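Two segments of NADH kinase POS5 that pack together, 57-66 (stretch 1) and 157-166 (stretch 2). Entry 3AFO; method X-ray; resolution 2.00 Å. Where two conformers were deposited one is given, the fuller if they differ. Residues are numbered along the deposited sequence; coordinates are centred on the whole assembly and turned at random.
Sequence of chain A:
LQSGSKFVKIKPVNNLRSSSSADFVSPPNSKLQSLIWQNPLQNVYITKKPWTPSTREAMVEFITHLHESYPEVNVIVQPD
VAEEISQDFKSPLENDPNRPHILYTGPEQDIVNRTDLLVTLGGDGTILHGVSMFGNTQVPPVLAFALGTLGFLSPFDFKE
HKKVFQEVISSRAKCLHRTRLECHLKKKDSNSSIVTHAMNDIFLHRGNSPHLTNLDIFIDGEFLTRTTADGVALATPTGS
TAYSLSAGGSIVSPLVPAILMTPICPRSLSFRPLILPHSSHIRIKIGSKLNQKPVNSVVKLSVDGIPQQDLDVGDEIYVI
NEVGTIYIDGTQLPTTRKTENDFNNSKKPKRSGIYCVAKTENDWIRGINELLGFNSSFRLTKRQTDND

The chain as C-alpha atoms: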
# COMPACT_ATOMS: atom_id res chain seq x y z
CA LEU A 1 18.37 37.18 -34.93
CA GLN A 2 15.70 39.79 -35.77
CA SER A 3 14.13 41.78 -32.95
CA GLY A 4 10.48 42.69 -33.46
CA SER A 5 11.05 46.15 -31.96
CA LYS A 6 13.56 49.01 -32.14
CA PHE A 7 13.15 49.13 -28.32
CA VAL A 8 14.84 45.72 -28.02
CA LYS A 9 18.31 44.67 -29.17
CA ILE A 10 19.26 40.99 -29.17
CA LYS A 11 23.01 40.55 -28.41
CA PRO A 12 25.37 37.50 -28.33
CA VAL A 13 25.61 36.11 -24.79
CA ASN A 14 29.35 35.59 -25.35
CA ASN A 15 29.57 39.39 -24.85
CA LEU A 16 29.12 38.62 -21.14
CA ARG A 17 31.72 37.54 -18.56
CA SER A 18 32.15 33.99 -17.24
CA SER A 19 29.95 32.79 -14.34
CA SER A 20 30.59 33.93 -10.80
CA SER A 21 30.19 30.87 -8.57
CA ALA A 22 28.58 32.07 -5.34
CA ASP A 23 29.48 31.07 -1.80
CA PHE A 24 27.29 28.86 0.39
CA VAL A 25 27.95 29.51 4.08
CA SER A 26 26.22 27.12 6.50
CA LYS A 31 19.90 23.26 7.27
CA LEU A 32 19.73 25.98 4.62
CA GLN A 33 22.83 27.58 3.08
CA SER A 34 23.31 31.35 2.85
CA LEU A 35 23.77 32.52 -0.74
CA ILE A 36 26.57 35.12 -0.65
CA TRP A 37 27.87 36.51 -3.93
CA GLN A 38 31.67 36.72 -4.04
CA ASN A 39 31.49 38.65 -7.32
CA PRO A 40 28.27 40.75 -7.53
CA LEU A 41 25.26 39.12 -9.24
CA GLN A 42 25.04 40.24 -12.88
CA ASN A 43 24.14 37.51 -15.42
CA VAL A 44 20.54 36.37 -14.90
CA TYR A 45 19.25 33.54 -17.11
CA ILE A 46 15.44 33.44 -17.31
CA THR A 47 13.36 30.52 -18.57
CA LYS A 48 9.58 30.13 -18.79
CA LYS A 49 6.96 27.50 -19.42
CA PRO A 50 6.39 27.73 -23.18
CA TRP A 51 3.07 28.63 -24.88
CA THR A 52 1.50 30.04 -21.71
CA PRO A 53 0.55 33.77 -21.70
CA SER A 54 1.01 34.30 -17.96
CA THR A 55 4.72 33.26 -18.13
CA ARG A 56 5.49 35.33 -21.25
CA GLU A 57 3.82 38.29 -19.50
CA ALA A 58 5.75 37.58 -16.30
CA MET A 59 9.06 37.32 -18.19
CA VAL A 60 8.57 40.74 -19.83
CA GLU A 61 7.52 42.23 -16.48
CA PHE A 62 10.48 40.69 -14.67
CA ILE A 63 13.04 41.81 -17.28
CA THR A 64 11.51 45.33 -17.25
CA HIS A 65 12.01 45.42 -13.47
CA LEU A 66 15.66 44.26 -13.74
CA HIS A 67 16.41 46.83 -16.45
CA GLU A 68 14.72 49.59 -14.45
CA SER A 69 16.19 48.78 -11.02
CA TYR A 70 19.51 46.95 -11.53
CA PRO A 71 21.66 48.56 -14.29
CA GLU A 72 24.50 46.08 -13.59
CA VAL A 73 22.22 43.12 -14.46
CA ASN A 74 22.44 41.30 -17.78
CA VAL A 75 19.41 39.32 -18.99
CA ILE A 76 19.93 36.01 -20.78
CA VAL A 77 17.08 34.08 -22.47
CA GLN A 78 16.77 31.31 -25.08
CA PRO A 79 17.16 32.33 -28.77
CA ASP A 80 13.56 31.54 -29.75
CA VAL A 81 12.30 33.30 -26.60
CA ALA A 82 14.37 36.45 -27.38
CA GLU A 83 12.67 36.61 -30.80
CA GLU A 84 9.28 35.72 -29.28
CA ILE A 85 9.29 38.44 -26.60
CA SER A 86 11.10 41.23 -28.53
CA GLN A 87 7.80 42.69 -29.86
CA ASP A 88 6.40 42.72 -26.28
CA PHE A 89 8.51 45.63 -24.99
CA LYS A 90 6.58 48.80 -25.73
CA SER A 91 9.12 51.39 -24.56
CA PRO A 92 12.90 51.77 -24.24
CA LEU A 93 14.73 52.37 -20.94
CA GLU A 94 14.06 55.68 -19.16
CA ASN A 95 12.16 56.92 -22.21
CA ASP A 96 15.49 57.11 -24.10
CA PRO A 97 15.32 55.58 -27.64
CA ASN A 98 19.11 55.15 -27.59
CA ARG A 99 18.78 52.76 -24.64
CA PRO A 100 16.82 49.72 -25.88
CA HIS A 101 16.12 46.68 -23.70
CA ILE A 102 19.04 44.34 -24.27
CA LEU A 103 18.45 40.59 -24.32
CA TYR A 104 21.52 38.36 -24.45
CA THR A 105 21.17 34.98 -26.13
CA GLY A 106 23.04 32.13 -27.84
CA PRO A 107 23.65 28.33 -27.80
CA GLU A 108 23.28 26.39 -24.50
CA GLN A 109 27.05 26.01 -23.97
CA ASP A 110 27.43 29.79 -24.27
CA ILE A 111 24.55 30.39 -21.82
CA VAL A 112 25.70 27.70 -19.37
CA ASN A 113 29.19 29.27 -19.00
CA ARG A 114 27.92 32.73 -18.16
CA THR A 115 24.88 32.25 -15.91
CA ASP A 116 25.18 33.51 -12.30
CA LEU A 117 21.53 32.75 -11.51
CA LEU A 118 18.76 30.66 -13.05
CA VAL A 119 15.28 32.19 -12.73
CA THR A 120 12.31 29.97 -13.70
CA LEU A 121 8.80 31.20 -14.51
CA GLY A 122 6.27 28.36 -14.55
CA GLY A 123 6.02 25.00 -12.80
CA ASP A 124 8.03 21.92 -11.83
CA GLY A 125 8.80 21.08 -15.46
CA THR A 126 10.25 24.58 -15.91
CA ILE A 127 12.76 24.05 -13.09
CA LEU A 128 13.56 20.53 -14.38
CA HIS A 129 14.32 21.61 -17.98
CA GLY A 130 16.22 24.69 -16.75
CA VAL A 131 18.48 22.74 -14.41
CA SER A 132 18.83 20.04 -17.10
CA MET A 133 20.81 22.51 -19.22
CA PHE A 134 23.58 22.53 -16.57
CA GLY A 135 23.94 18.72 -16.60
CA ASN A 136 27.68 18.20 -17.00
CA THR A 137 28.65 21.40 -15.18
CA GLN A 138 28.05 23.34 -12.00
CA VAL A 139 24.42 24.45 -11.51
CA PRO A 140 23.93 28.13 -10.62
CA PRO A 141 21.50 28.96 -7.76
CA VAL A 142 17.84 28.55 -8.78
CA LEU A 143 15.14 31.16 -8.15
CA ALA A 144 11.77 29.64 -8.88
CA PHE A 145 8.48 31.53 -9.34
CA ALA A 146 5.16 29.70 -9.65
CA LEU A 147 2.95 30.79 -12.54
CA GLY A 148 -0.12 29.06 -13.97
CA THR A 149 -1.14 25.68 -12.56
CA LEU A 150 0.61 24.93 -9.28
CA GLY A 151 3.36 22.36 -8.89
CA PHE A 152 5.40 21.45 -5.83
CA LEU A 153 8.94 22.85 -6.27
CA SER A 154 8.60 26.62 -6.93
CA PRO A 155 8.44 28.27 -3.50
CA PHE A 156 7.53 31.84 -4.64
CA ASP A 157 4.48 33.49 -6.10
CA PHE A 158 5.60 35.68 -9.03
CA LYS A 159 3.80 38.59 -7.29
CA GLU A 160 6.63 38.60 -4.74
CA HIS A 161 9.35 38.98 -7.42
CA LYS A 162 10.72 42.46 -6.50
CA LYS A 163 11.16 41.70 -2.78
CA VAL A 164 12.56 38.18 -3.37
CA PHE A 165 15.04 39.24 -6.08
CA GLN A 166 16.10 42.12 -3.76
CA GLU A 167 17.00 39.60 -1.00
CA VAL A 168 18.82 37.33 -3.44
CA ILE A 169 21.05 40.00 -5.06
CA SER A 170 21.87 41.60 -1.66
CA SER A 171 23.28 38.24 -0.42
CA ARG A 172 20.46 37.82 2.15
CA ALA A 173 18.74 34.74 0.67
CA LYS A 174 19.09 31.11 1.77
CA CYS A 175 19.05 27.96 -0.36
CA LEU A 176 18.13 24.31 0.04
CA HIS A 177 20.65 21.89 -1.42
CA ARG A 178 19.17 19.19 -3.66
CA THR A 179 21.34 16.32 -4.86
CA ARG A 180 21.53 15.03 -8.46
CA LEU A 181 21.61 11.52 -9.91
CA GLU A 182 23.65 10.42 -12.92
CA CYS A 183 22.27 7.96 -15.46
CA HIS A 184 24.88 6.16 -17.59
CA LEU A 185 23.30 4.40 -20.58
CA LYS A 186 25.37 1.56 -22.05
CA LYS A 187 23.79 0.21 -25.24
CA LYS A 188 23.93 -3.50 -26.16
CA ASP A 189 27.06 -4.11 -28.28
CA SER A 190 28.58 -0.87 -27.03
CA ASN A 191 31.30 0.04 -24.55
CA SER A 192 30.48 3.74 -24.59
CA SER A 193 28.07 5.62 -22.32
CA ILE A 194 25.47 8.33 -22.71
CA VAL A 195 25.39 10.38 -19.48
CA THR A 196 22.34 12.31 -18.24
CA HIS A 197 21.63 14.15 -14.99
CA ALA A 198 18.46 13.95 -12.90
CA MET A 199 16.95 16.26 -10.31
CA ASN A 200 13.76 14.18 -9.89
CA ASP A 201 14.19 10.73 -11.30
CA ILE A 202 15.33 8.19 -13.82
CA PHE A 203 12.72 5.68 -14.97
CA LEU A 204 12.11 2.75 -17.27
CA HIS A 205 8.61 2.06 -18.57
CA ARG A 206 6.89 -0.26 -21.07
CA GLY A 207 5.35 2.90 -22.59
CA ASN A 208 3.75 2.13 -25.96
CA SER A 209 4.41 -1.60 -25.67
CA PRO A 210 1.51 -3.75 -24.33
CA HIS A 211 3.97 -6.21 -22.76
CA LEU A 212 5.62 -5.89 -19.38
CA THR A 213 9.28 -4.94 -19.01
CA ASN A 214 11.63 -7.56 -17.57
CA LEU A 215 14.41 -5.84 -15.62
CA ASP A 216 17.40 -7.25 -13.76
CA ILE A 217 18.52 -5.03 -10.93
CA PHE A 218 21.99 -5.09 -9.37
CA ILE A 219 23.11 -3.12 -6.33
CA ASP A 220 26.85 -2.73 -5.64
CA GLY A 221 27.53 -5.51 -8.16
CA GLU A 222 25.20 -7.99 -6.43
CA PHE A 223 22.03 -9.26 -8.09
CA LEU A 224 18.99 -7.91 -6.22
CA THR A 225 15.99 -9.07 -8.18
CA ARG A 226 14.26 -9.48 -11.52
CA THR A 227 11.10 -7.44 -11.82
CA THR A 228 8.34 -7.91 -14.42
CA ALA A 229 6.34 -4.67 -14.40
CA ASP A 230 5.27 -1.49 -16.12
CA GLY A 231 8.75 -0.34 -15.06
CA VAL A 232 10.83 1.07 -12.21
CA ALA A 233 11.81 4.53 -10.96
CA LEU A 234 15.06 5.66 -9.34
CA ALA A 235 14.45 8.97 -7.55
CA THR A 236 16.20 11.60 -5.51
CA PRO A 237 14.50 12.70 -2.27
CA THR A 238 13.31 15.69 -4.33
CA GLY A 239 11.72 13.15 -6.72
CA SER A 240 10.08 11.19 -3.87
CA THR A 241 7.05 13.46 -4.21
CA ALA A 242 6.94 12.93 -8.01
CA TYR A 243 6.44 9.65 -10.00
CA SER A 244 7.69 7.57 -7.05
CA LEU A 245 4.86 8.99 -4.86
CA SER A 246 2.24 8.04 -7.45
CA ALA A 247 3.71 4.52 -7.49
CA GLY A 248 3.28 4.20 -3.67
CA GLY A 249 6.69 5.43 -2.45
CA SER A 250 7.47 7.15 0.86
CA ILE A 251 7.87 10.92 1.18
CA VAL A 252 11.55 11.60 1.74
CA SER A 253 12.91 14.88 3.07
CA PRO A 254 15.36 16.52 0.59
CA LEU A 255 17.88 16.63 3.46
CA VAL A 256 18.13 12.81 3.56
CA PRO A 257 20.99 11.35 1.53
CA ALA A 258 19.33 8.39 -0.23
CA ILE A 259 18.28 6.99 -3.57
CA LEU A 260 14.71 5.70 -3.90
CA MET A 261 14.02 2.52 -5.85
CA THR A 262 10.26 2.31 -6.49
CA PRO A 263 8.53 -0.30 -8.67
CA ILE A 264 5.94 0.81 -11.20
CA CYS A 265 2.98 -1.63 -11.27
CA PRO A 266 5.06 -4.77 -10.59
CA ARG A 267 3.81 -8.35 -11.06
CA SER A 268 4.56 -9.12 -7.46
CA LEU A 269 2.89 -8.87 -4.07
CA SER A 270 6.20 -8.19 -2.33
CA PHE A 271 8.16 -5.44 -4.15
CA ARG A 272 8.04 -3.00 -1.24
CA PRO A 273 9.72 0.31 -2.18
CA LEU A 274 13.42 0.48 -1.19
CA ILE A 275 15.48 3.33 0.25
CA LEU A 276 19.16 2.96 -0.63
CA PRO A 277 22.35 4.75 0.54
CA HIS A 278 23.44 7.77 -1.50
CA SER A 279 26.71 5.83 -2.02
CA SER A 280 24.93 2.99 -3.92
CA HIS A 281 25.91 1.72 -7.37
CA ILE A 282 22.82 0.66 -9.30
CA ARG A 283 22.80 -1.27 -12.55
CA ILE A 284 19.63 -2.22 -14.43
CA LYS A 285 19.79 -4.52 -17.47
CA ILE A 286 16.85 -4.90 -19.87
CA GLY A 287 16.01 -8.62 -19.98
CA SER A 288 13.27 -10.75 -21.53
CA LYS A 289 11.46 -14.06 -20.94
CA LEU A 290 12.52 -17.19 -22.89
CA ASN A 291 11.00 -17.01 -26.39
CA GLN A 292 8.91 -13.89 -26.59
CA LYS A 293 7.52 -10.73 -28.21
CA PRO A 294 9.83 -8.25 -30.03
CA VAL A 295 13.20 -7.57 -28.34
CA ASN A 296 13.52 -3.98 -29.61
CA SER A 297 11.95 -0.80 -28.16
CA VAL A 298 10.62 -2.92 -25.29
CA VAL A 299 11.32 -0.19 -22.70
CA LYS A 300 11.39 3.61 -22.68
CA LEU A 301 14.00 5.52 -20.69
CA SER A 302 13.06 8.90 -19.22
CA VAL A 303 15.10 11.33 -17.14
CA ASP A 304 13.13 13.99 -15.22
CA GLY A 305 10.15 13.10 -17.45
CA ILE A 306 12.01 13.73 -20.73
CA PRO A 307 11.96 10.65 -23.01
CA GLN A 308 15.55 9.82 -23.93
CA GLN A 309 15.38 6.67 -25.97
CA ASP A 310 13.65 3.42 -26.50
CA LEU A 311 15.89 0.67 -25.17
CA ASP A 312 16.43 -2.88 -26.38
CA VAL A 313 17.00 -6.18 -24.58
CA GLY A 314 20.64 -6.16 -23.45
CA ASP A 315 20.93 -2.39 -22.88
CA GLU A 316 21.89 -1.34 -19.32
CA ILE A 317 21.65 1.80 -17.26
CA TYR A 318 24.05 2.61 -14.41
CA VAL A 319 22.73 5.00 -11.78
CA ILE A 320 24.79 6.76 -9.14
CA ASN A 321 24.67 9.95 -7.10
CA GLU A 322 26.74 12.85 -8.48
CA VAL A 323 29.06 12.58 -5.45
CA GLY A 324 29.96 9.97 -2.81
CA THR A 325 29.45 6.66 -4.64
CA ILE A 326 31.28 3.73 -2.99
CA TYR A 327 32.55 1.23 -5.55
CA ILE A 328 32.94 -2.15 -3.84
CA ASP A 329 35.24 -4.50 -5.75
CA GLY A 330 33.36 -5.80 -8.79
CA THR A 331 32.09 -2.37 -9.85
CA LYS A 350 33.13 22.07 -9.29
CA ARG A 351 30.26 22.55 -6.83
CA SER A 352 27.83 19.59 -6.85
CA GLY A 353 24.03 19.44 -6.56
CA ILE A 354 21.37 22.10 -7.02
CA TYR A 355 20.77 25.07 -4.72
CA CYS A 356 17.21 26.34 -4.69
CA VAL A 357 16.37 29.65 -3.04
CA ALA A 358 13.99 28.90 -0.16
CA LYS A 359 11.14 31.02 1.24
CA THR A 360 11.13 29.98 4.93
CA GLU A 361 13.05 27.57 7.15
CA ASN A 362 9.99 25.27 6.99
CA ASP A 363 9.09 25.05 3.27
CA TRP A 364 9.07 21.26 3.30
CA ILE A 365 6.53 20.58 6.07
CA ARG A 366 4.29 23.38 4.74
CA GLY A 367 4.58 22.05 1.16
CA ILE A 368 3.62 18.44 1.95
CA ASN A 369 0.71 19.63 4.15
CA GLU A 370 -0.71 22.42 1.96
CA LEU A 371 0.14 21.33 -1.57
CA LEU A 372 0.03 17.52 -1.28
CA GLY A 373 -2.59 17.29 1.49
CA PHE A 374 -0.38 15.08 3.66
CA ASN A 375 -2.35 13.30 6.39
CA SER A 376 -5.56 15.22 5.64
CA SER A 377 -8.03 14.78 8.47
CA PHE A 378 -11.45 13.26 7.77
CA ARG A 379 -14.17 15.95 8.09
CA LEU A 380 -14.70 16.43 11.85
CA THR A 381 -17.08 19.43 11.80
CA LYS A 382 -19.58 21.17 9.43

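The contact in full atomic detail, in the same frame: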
# COMPACT_ATOMS: atom_id res chain seq x y z
N GLU A 57 4.11 37.01 -20.15
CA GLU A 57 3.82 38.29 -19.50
C GLU A 57 4.72 38.53 -18.30
O GLU A 57 5.23 39.64 -18.12
CB GLU A 57 2.35 38.36 -19.09
CG GLU A 57 1.40 38.63 -20.26
CD GLU A 57 -0.06 38.32 -19.93
OE1 GLU A 57 -0.45 38.44 -18.75
OE2 GLU A 57 -0.81 37.95 -20.86
N ALA A 58 4.90 37.49 -17.48
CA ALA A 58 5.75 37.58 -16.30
C ALA A 58 7.21 37.81 -16.67
O ALA A 58 7.90 38.59 -16.00
CB ALA A 58 5.63 36.31 -15.45
N MET A 59 7.68 37.15 -17.74
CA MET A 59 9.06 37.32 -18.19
C MET A 59 9.33 38.78 -18.60
O MET A 59 10.32 39.38 -18.17
CB MET A 59 9.36 36.39 -19.36
CG MET A 59 10.79 36.50 -19.87
SD MET A 59 11.11 35.37 -21.22
CE MET A 59 11.78 34.00 -20.26
N VAL A 60 8.44 39.34 -19.40
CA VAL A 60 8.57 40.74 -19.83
C VAL A 60 8.55 41.68 -18.63
O VAL A 60 9.38 42.59 -18.53
CB VAL A 60 7.47 41.09 -20.87
CG1 VAL A 60 7.48 42.59 -21.21
CG2 VAL A 60 7.68 40.27 -22.12
N GLU A 61 7.63 41.43 -17.69
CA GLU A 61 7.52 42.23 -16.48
C GLU A 61 8.75 42.10 -15.58
O GLU A 61 9.20 43.08 -14.96
CB GLU A 61 6.23 41.85 -15.73
CG GLU A 61 5.89 42.71 -14.53
CD GLU A 61 4.65 42.22 -13.78
OE1 GLU A 61 3.83 41.48 -14.37
OE2 GLU A 61 4.50 42.56 -12.59
N PHE A 62 9.31 40.90 -15.50
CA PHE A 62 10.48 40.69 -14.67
C PHE A 62 11.71 41.38 -15.25
O PHE A 62 12.44 42.07 -14.54
CB PHE A 62 10.74 39.19 -14.46
CG PHE A 62 11.82 38.90 -13.47
CD1 PHE A 62 11.68 39.30 -12.14
CD2 PHE A 62 12.97 38.22 -13.84
CE1 PHE A 62 12.69 39.03 -11.20
CE2 PHE A 62 13.97 37.95 -12.91
CZ PHE A 62 13.83 38.36 -11.59
N ILE A 63 11.92 41.20 -16.55
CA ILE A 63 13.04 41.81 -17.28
C ILE A 63 12.97 43.34 -17.25
O ILE A 63 14.01 44.01 -17.09
CB ILE A 63 13.07 41.30 -18.74
CG1 ILE A 63 13.39 39.80 -18.76
CG2 ILE A 63 14.07 42.10 -19.58
CD1 ILE A 63 13.22 39.13 -20.11
N THR A 64 11.76 43.88 -17.39
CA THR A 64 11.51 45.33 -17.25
C THR A 64 11.97 45.82 -15.88
O THR A 64 12.72 46.80 -15.78
CB THR A 64 10.02 45.67 -17.56
OG1 THR A 64 9.73 45.35 -18.92
CG2 THR A 64 9.70 47.16 -17.33
N HIS A 65 11.57 45.11 -14.82
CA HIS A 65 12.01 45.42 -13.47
C HIS A 65 13.54 45.39 -13.30
O HIS A 65 14.11 46.29 -12.69
CB HIS A 65 11.35 44.49 -12.45
CG HIS A 65 11.90 44.62 -11.07
ND1 HIS A 65 11.77 45.78 -10.32
CD2 HIS A 65 12.56 43.74 -10.28
CE1 HIS A 65 12.34 45.60 -9.15
NE2 HIS A 65 12.83 44.37 -9.10
N LEU A 66 14.20 44.36 -13.83
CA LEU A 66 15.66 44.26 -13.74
C LEU A 66 16.34 45.44 -14.44
O LEU A 66 17.26 46.06 -13.90
CB LEU A 66 16.16 42.93 -14.32
CG LEU A 66 15.63 41.66 -13.63
CD1 LEU A 66 16.15 40.42 -14.33
CD2 LEU A 66 16.00 41.66 -12.14
N ASP A 157 5.46 32.89 -5.21
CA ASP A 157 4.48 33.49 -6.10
C ASP A 157 5.21 34.57 -6.89
O ASP A 157 5.97 35.33 -6.32
CB ASP A 157 3.40 34.16 -5.24
CG ASP A 157 2.15 34.52 -6.03
OD1 ASP A 157 2.26 35.00 -7.19
OD2 ASP A 157 1.05 34.35 -5.47
N PHE A 158 4.97 34.64 -8.20
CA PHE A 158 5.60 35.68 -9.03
C PHE A 158 5.32 37.12 -8.56
O PHE A 158 6.13 38.01 -8.81
CB PHE A 158 5.26 35.53 -10.52
CG PHE A 158 5.85 36.63 -11.39
CD1 PHE A 158 7.21 36.65 -11.68
CD2 PHE A 158 5.04 37.67 -11.87
CE1 PHE A 158 7.77 37.68 -12.47
CE2 PHE A 158 5.59 38.70 -12.64
CZ PHE A 158 6.96 38.70 -12.94
N LYS A 159 4.18 37.31 -7.89
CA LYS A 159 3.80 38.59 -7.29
C LYS A 159 4.89 39.14 -6.37
O LYS A 159 5.06 40.35 -6.27
CB LYS A 159 2.50 38.46 -6.50
CG LYS A 159 1.24 38.88 -7.24
CD LYS A 159 0.74 37.81 -8.19
CE LYS A 159 -0.74 38.02 -8.50
NZ LYS A 159 -1.24 37.06 -9.53
N GLU A 160 5.61 38.23 -5.72
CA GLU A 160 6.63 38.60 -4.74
C GLU A 160 7.99 38.92 -5.38
O GLU A 160 8.97 39.09 -4.67
CB GLU A 160 6.86 37.48 -3.71
CG GLU A 160 5.68 36.56 -3.37
CD GLU A 160 6.07 35.47 -2.36
OE1 GLU A 160 6.64 35.83 -1.30
OE2 GLU A 160 5.82 34.27 -2.61
N HIS A 161 8.05 38.99 -6.72
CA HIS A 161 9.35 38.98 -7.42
C HIS A 161 10.33 40.11 -7.08
O HIS A 161 11.54 39.86 -7.01
CB HIS A 161 9.18 38.84 -8.94
CG HIS A 161 8.66 40.07 -9.63
ND1 HIS A 161 7.32 40.28 -9.86
CD2 HIS A 161 9.31 41.13 -10.16
CE1 HIS A 161 7.16 41.43 -10.49
NE2 HIS A 161 8.35 41.97 -10.67
N LYS A 162 9.84 41.33 -6.85
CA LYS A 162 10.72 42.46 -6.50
C LYS A 162 11.43 42.24 -5.16
O LYS A 162 12.66 42.34 -5.08
CB LYS A 162 9.97 43.80 -6.49
CG LYS A 162 9.35 44.18 -7.83
CD LYS A 162 9.16 45.70 -7.96
CE LYS A 162 7.90 46.19 -7.27
NZ LYS A 162 7.58 47.60 -7.69
N LYS A 163 10.65 41.92 -4.13
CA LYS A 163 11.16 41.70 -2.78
C LYS A 163 12.09 40.48 -2.66
O LYS A 163 13.08 40.53 -1.94
CB LYS A 163 9.99 41.59 -1.79
CG LYS A 163 8.67 41.22 -2.45
CD LYS A 163 8.18 42.33 -3.40
CE LYS A 163 8.12 43.67 -2.66
NZ LYS A 163 7.95 44.83 -3.57
N VAL A 164 11.76 39.41 -3.39
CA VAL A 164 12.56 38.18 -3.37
C VAL A 164 13.88 38.39 -4.11
O VAL A 164 14.94 38.08 -3.56
CB VAL A 164 11.78 36.96 -3.94
CG1 VAL A 164 12.69 35.74 -4.05
CG2 VAL A 164 10.57 36.64 -3.05
N PHE A 165 13.82 38.94 -5.32
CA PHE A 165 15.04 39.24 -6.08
C PHE A 165 15.99 40.18 -5.31
O PHE A 165 17.21 39.98 -5.32
CB PHE A 165 14.76 39.76 -7.50
CG PHE A 165 16.00 39.92 -8.33
CD1 PHE A 165 16.58 38.82 -8.96
CD2 PHE A 165 16.63 41.17 -8.45
CE1 PHE A 165 17.75 38.95 -9.69
CE2 PHE A 165 17.80 41.31 -9.18
CZ PHE A 165 18.36 40.21 -9.81
N GLN A 166 15.40 41.18 -4.65
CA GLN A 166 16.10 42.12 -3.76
C GLN A 166 16.95 41.38 -2.71
O GLN A 166 18.13 41.67 -2.52
CB GLN A 166 15.07 43.03 -3.07
CG GLN A 166 15.61 44.34 -2.47
CD GLN A 166 14.49 45.26 -1.98
OE1 GLN A 166 13.83 44.98 -0.97
NE2 GLN A 166 14.28 46.36 -2.69
O HOH W 1 14.08 43.75 -6.86

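No direct hydrogen bond joins these two stretches; aromatic rings do most of the work, and a single water supplies a polar link. Three of the rings each receive an aliphatic carbon over one face.

Stretch 1 is helical throughout, part of a longer helix. Stretch 2 enters through a 3-10 segment, 158-160, and then becomes a helix from His 161, with Glu 160 at the N-cap position. The two helix axes cross at 52° and come no closer than 11.3 Å. That spacing leaves room for large side chains between the backbones. Ala 58, Phe 62 and His 65 lie nearest Phe 158, His 161 and Lys 162 in backbone register.

At the start of the contact, the methyl group of Ala 58 lies over one face of the Phe 158 ring. Ala 58 CB sits 3.6 Å from the centroid of the Phe 158 ring, almost on the ring normal. Phe 158 CZ also comes within 3.2 Å of Ala 58 O. That carbonyl is already engaged in the helix: Ala 58 O accepts from Phe 62 N at 2.8 Å. The edge of the Phe 158 ring meets Phe 62 CB, with Phe 158 CE1 3.9 Å from it.

Phe 62 occupies the middle and touches three residues of stretch 2. Its edge points toward the face of Phe 165 in an offset edge-to-face pair, with planes at 84°; Phe 62 CZ lies 3.8 Å from Phe 165 CD1. Leu 66 also packs on Phe 165, placing Leu 66 CD2 3.7 Å from the centroid of the Phe 165 ring, over a face. Phe 62 CD1 approaches His 161 CD2 at 3.6 Å, but those two rings meet obliquely.

His 161 bonds within its own stretch. His 161 ND1 donates to Phe 158 O at 2.8 Å, a bond that ties the ring to the backbone of the preceding turn. Its edge faces the ring of His 65 in another offset edge-to-face pair. Glu 61 reaches the edge of the same ring, with Glu 61 OE2 3.6 Å from His 161 CE1. This is a contact with a ring carbon, not a hydrogen bond.

His 65 pairs with Lys 162 as well. Lys 162 CG lies 3.7 Å from the centroid of the His 65 ring, over one face, while the end of the lysine leads away from stretch 1. Water 1 lies 2.6 Å from His 65 NE2 and donates to Lys 162 O at 2.7 Å, so it bridges the two helices.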